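Protection of telomeres protein poz1 (Schizosaccharomyces pombe, PDB 5WE0) binds telomeric DNA and negatively regulates telomerase and telomere length. Local coordinates at residues E158-D163 against K190-K195; E21-M26 against Y219-K224. One frame throughout, in Å; residues are numbered along the deposited sequence.

Contact 1 of 2, residues E158-D163 against K190-K195; sequences EQEPID and KHKIRK
The N-terminal end of helix 193-206 meets the loop that joins helix 130-157 to helix 164-174, and E160 in that loop answers K192, the N-cap residue of the helix, with a salt bridge. E160 OE2 lies 2.7 Å from K192 NZ. The two side chains reach this point by different routes: E160 has CG anti to its backbone N (chi1 172°) and then bends at chi2, whereas the lysine, which starts away from the loop, bends at chi2 and chi3 and brings its NZ back to the carboxylate; the two side chains cross at about a right angle. The other carboxylate oxygen is engaged as well, since E160 OE1 forms a salt bridge with R196, one turn further along the helix. Two cations thus share one carboxylate, an arrangement that would probably stabilise its charged form.

Beside the salt bridge, I193 supplies the apolar part of the contact. Its CD1 methyl approaches Q159 O at 3.9 Å, and the isoleucine meets the glutamate at two points, CD1 against E160 CB at 4.1 Å and I193 CB 4.1 Å from E160 OE1. The example illustrates how a loop residue can pair with the start of a helix through both a charge and an apolar neighbour. E160 is followed by P161 through a cis peptide bond.

On the helix 130-157 side, E158 packs on L197 and V200 and pairs with K204, carrying the contact further along helix 193-206. Beyond P161, I162 touches R196 and D163 caps the start of helix 164-174, so this loop connects three helices at the surface.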
loop_
_atom_site.group_PDB
_atom_site.type_symbol
_atom_site.label_atom_id
_atom_site.label_comp_id
_atom_site.label_asym_id
_atom_site.label_seq_id
_atom_site.Cartn_x
_atom_site.Cartn_y
_atom_site.Cartn_z
ATOM N N GLU A 158 0.101 -20.248 -7.263
ATOM C CA GLU A 158 0.303 -20.450 -8.690
ATOM C C GLU A 158 1.736 -20.822 -9.059
ATOM O O GLU A 158 2.045 -20.931 -10.253
ATOM C CB GLU A 158 -0.111 -19.186 -9.446
ATOM C CG GLU A 158 -1.618 -19.002 -9.525
ATOM C CD GLU A 158 -2.041 -17.982 -10.587
ATOM O OE1 GLU A 158 -1.627 -16.799 -10.486
ATOM O OE2 GLU A 158 -2.795 -18.361 -11.512
ATOM N N GLN A 159 2.618 -20.981 -8.084
ATOM C CA GLN A 159 3.987 -21.394 -8.334
ATOM C C GLN A 159 4.139 -22.895 -8.089
ATOM O O GLN A 159 3.356 -23.518 -7.366
ATOM C CB GLN A 159 4.970 -20.613 -7.452
ATOM C CG GLN A 159 4.713 -19.104 -7.320
ATOM C CD GLN A 159 4.829 -18.355 -8.646
ATOM O OE1 GLN A 159 5.854 -18.419 -9.313
ATOM N NE2 GLN A 159 3.784 -17.613 -9.008
ATOM N N GLU A 160 5.149 -23.482 -8.728
ATOM C CA GLU A 160 5.415 -24.916 -8.568
ATOM C C GLU A 160 6.925 -25.196 -8.594
ATOM O O GLU A 160 7.599 -24.985 -9.604
ATOM C CB GLU A 160 4.694 -25.733 -9.644
ATOM C CG GLU A 160 5.087 -27.200 -9.645
ATOM C CD GLU A 160 4.492 -27.988 -8.493
ATOM O OE1 GLU A 160 3.896 -27.389 -7.563
ATOM O OE2 GLU A 160 4.647 -29.226 -8.505
ATOM N N PRO A 161 7.473 -25.633 -7.457
ATOM C CA PRO A 161 6.768 -25.888 -6.192
ATOM C C PRO A 161 6.398 -24.606 -5.407
ATOM O O PRO A 161 6.931 -23.521 -5.690
ATOM C CB PRO A 161 7.778 -26.719 -5.406
ATOM C CG PRO A 161 9.104 -26.174 -5.860
ATOM C CD PRO A 161 8.928 -25.836 -7.329
ATOM N N ILE A 162 5.469 -24.756 -4.457
ATOM C CA ILE A 162 5.055 -23.661 -3.590
ATOM C C ILE A 162 6.156 -23.351 -2.590
ATOM O O ILE A 162 6.789 -24.259 -2.034
ATOM C CB ILE A 162 3.755 -24.022 -2.852
ATOM C CG1 ILE A 162 2.578 -24.006 -3.807
ATOM C CG2 ILE A 162 3.486 -23.054 -1.682
ATOM C CD1 ILE A 162 1.252 -24.122 -3.096
ATOM N N ASP A 163 6.365 -22.060 -2.330
ATOM C CA ASP A 163 7.249 -21.602 -1.260
ATOM C C ASP A 163 6.458 -21.596 0.049
ATOM O O ASP A 163 5.929 -20.567 0.486
ATOM C CB ASP A 163 7.799 -20.233 -1.629
ATOM C CG ASP A 163 8.699 -19.648 -0.579
ATOM O OD1 ASP A 163 8.798 -20.212 0.535
ATOM O OD2 ASP A 163 9.321 -18.603 -0.884
ATOM N N LYS A 190 -1.625 -27.737 -0.508
ATOM C CA LYS A 190 -1.190 -29.117 -0.655
ATOM C C LYS A 190 -1.857 -29.844 -1.819
ATOM O O LYS A 190 -1.380 -30.922 -2.186
ATOM C CB LYS A 190 -1.418 -29.881 0.658
ATOM C CG LYS A 190 -0.555 -29.351 1.805
ATOM C CD LYS A 190 0.930 -29.630 1.539
ATOM C CE LYS A 190 1.851 -28.652 2.276
ATOM N NZ LYS A 190 1.547 -28.516 3.732
ATOM N N HIS A 191 -2.932 -29.294 -2.407
ATOM C CA HIS A 191 -3.429 -29.801 -3.682
ATOM C C HIS A 191 -2.348 -29.719 -4.752
ATOM O O HIS A 191 -1.369 -28.971 -4.641
ATOM C CB HIS A 191 -4.651 -29.025 -4.192
ATOM C CG HIS A 191 -5.929 -29.310 -3.468
ATOM N ND1 HIS A 191 -6.173 -30.508 -2.832
ATOM C CD2 HIS A 191 -7.057 -28.571 -3.330
ATOM C CE1 HIS A 191 -7.386 -30.481 -2.305
ATOM N NE2 HIS A 191 -7.945 -29.320 -2.595
ATOM N N LYS A 192 -2.563 -30.471 -5.826
ATOM C CA LYS A 192 -1.591 -30.497 -6.897
ATOM C C LYS A 192 -1.791 -29.268 -7.800
ATOM O O LYS A 192 -2.814 -28.582 -7.743
ATOM C CB LYS A 192 -1.685 -31.855 -7.611
ATOM C CG LYS A 192 -0.571 -32.280 -8.597
ATOM C CD LYS A 192 0.830 -31.564 -8.509
ATOM C CE LYS A 192 1.486 -31.428 -7.159
ATOM N NZ LYS A 192 2.798 -30.730 -7.251
ATOM N N ILE A 193 -0.777 -28.974 -8.614
ATOM C CA ILE A 193 -0.689 -27.677 -9.273
ATOM C C ILE A 193 -1.877 -27.443 -10.200
ATOM O O ILE A 193 -2.430 -26.341 -10.235
ATOM C CB ILE A 193 0.652 -27.565 -10.011
ATOM C CG1 ILE A 193 0.726 -26.251 -10.774
ATOM C CG2 ILE A 193 0.871 -28.784 -10.918
ATOM C CD1 ILE A 193 0.678 -24.987 -9.861
ATOM N N ARG A 194 -2.309 -28.466 -10.945
ATOM C CA ARG A 194 -3.440 -28.269 -11.852
ATOM C C ARG A 194 -4.712 -27.904 -11.086
ATOM O O ARG A 194 -5.526 -27.103 -11.564
ATOM C CB ARG A 194 -3.685 -29.520 -12.693
ATOM C CG ARG A 194 -2.752 -29.674 -13.861
ATOM C CD ARG A 194 -2.914 -31.033 -14.513
ATOM N NE ARG A 194 -2.002 -31.178 -15.647
ATOM C CZ ARG A 194 -0.718 -31.502 -15.531
ATOM N NH1 ARG A 194 -0.206 -31.720 -14.320
ATOM N NH2 ARG A 194 0.045 -31.620 -16.619
ATOM N N LYS A 195 -4.906 -28.482 -9.897
ATOM C CA LYS A 195 -6.100 -28.148 -9.137
ATOM C C LYS A 195 -5.983 -26.762 -8.508
ATOM O O LYS A 195 -6.943 -25.986 -8.540
ATOM C CB LYS A 195 -6.377 -29.213 -8.077
ATOM C CG LYS A 195 -7.295 -30.316 -8.587
ATOM C CD LYS A 195 -7.830 -31.182 -7.454
ATOM C CE LYS A 195 -8.207 -32.567 -7.970
ATOM N NZ LYS A 195 -7.622 -33.655 -7.126
#

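Contact 2 of 2, residues E21-M26 against Y219-K224; sequences ENHYDM and YIQCTK
Helix 209-230 packs I220, Q221 and K224 against E21 to H23 of the loop between helices 2-18 and 31-43, a helix-to-loop contact in an all-helical fold. At the start of the helical segment, Y219 points away from the loop and packs on L103 and I106 of helix 93-115, its hydroxyl bonding to E107; its carbonyl oxygen accepts from both T223 N and T223 OG1, which arrive from opposite faces of the carbonyl plane.

I220 makes the apolar touch: its CG2 methyl lies at the edge of the H23 ring, near the ring plane, 3.9 Å from H23 CE1. The same side chain also packs on I58 and I61 of helix 54-64.

Q221 meets the loop with both ends of its amide. CG stands anti to the carbonyl carbon (chi1 -69°), and the bend at chi2 helps bring the amide to E21 O and H23, its plane turned 80° from the imidazole. Q221 NE2 donates to E21 O at 2.9 Å in a nearly straight bond (169° at the hydrogen), lying in the carbonyl plane; that oxygen also accepts from Q237. Q221 OE1 comes within 3.2 Å of H23 CE1, while the ring nitrogens bond elsewhere, H23 NE2 to S217 and H23 ND1 to E62. An alanine here would probably leave E21 O without one of its two donors and the K224 ammonium without one of its acceptors, and open a gap beside the H23 ring.

Past T223, which touches I106 and R110, K224 sends an extended chain toward the loop. Its ammonium makes a salt bridge with E62, and K224 NZ also donates to Q221 OE1 at 3.0 Å, in the plane of the glutamine carbonyl.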
loop_
_atom_site.group_PDB
_atom_site.type_symbol
_atom_site.label_atom_id
_atom_site.label_comp_id
_atom_site.label_asym_id
_atom_site.label_seq_id
_atom_site.Cartn_x
_atom_site.Cartn_y
_atom_site.Cartn_z
ATOM N N GLU A 21 -2.994 15.683 -6.846
ATOM C CA GLU A 21 -4.452 15.709 -6.754
ATOM C C GLU A 21 -5.024 14.315 -6.981
ATOM O O GLU A 21 -5.896 13.845 -6.231
ATOM C CB GLU A 21 -5.025 16.694 -7.778
ATOM C CG GLU A 21 -6.549 16.656 -7.852
ATOM C CD GLU A 21 -7.139 17.698 -8.791
ATOM O OE1 GLU A 21 -6.504 18.010 -9.823
ATOM O OE2 GLU A 21 -8.252 18.190 -8.499
ATOM N N ASN A 22 -4.561 13.653 -8.037
ATOM C CA ASN A 22 -4.870 12.253 -8.272
ATOM C C ASN A 22 -3.695 11.410 -7.788
ATOM O O ASN A 22 -3.109 11.718 -6.746
ATOM C CB ASN A 22 -5.200 12.004 -9.745
ATOM C CG ASN A 22 -6.323 12.891 -10.242
ATOM O OD1 ASN A 22 -7.439 12.861 -9.711
ATOM N ND2 ASN A 22 -6.023 13.725 -11.234
ATOM N N HIS A 23 -3.344 10.350 -8.505
ATOM C CA HIS A 23 -2.355 9.402 -8.007
ATOM C C HIS A 23 -0.986 9.642 -8.630
ATOM O O HIS A 23 -0.870 9.929 -9.827
ATOM C CB HIS A 23 -2.808 7.966 -8.270
ATOM C CG HIS A 23 -4.093 7.610 -7.600
ATOM N ND1 HIS A 23 -4.302 7.786 -6.247
ATOM C CD2 HIS A 23 -5.246 7.100 -8.097
ATOM C CE1 HIS A 23 -5.520 7.380 -5.937
ATOM N NE2 HIS A 23 -6.116 6.957 -7.039
ATOM N N TYR A 24 0.048 9.495 -7.812
ATOM C CA TYR A 24 1.409 9.628 -8.293
ATOM C C TYR A 24 1.777 8.484 -9.243
ATOM O O TYR A 24 1.297 7.349 -9.123
ATOM C CB TYR A 24 2.380 9.674 -7.113
ATOM C CG TYR A 24 3.820 9.595 -7.546
ATOM C CD1 TYR A 24 4.502 10.723 -7.997
ATOM C CD2 TYR A 24 4.483 8.375 -7.569
ATOM C CE1 TYR A 24 5.828 10.636 -8.430
ATOM C CE2 TYR A 24 5.795 8.282 -7.994
ATOM C CZ TYR A 24 6.464 9.412 -8.416
ATOM O OH TYR A 24 7.766 9.281 -8.841
ATOM N N ASP A 25 2.626 8.803 -10.215
ATOM C CA ASP A 25 3.281 7.791 -11.035
ATOM C C ASP A 25 4.654 8.327 -11.420
ATOM O O ASP A 25 4.819 9.532 -11.618
ATOM C CB ASP A 25 2.463 7.432 -12.286
ATOM C CG ASP A 25 3.128 6.325 -13.142
ATOM O OD1 ASP A 25 3.827 5.425 -12.600
ATOM O OD2 ASP A 25 2.949 6.371 -14.381
ATOM N N MET A 26 5.641 7.441 -11.525
ATOM C CA MET A 26 6.978 7.920 -11.837
ATOM C C MET A 26 7.060 8.266 -13.314
ATOM O O MET A 26 6.714 7.452 -14.169
ATOM C CB MET A 26 8.062 6.907 -11.486
ATOM C CG MET A 26 9.442 7.520 -11.754
ATOM S SD MET A 26 10.488 7.614 -10.272
ATOM C CE MET A 26 11.044 5.920 -10.187
ATOM N N TYR A 219 -9.841 4.449 -1.579
ATOM C CA TYR A 219 -9.345 4.557 -0.213
ATOM C C TYR A 219 -8.301 5.662 -0.098
ATOM O O TYR A 219 -8.296 6.427 0.871
ATOM C CB TYR A 219 -8.751 3.221 0.267
ATOM C CG TYR A 219 -8.085 3.424 1.598
ATOM C CD1 TYR A 219 -8.850 3.633 2.760
ATOM C CD2 TYR A 219 -6.705 3.494 1.694
ATOM C CE1 TYR A 219 -8.237 3.876 3.978
ATOM C CE2 TYR A 219 -6.080 3.725 2.892
ATOM C CZ TYR A 219 -6.845 3.924 4.031
ATOM O OH TYR A 219 -6.191 4.176 5.215
ATOM N N ILE A 220 -7.371 5.722 -1.049
ATOM C CA ILE A 220 -6.311 6.727 -0.997
ATOM C C ILE A 220 -6.897 8.125 -1.143
ATOM O O ILE A 220 -6.489 9.056 -0.447
ATOM C CB ILE A 220 -5.247 6.427 -2.074
ATOM C CG1 ILE A 220 -4.495 5.112 -1.741
ATOM C CG2 ILE A 220 -4.268 7.611 -2.210
ATOM C CD1 ILE A 220 -3.670 5.157 -0.417
ATOM N N GLN A 221 -7.856 8.296 -2.058
ATOM C CA GLN A 221 -8.451 9.612 -2.291
ATOM C C GLN A 221 -9.301 10.052 -1.098
ATOM O O GLN A 221 -9.292 11.231 -0.714
ATOM C CB GLN A 221 -9.293 9.577 -3.576
ATOM C CG GLN A 221 -8.465 9.418 -4.886
ATOM C CD GLN A 221 -7.370 10.500 -5.057
ATOM O OE1 GLN A 221 -6.184 10.261 -4.780
ATOM N NE2 GLN A 221 -7.774 11.691 -5.509
ATOM N N CYS A 222 -10.057 9.114 -0.520
ATOM C CA CYS A 222 -10.824 9.379 0.688
ATOM C C CYS A 222 -9.911 9.826 1.818
ATOM O O CYS A 222 -10.161 10.851 2.472
ATOM C CB CYS A 222 -11.586 8.115 1.092
ATOM S SG CYS A 222 -12.726 8.314 2.507
ATOM N N THR A 223 -8.810 9.100 2.011
ATOM C CA THR A 223 -7.854 9.433 3.062
ATOM C C THR A 223 -7.235 10.808 2.834
ATOM O O THR A 223 -7.158 11.614 3.765
ATOM C CB THR A 223 -6.755 8.367 3.114
ATOM O OG1 THR A 223 -7.333 7.099 3.431
ATOM C CG2 THR A 223 -5.732 8.694 4.171
ATOM N N LYS A 224 -6.816 11.098 1.588
ATOM C CA LYS A 224 -6.242 12.403 1.251
ATOM C C LYS A 224 -7.209 13.525 1.578
ATOM O O LYS A 224 -6.818 14.553 2.143
ATOM C CB LYS A 224 -5.899 12.481 -0.238
ATOM C CG LYS A 224 -4.628 11.797 -0.710
ATOM C CD LYS A 224 -4.391 12.185 -2.187
ATOM C CE LYS A 224 -3.330 11.325 -2.832
ATOM N NZ LYS A 224 -3.425 11.311 -4.314
#

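Contacts 1 and 2 lie on opposite sides of the chain's centre, with their centres 36 Å apart and their nearest atoms about 23 Å apart, so they do not touch. Along the chain the order is 21-26, 158-163, 190-195, 219-224: both segments of contact 1 fall between those of contact 2. They are linked by sequence, because helix 193-206, which begins in contact 1, is followed directly by helix 209-230, which carries contact 2. Contact 1 spans 26 residues at the surface, against 192 in contact 2, which brings an N-terminal loop against a C-terminal helix, consistent with joining distant parts of the chain.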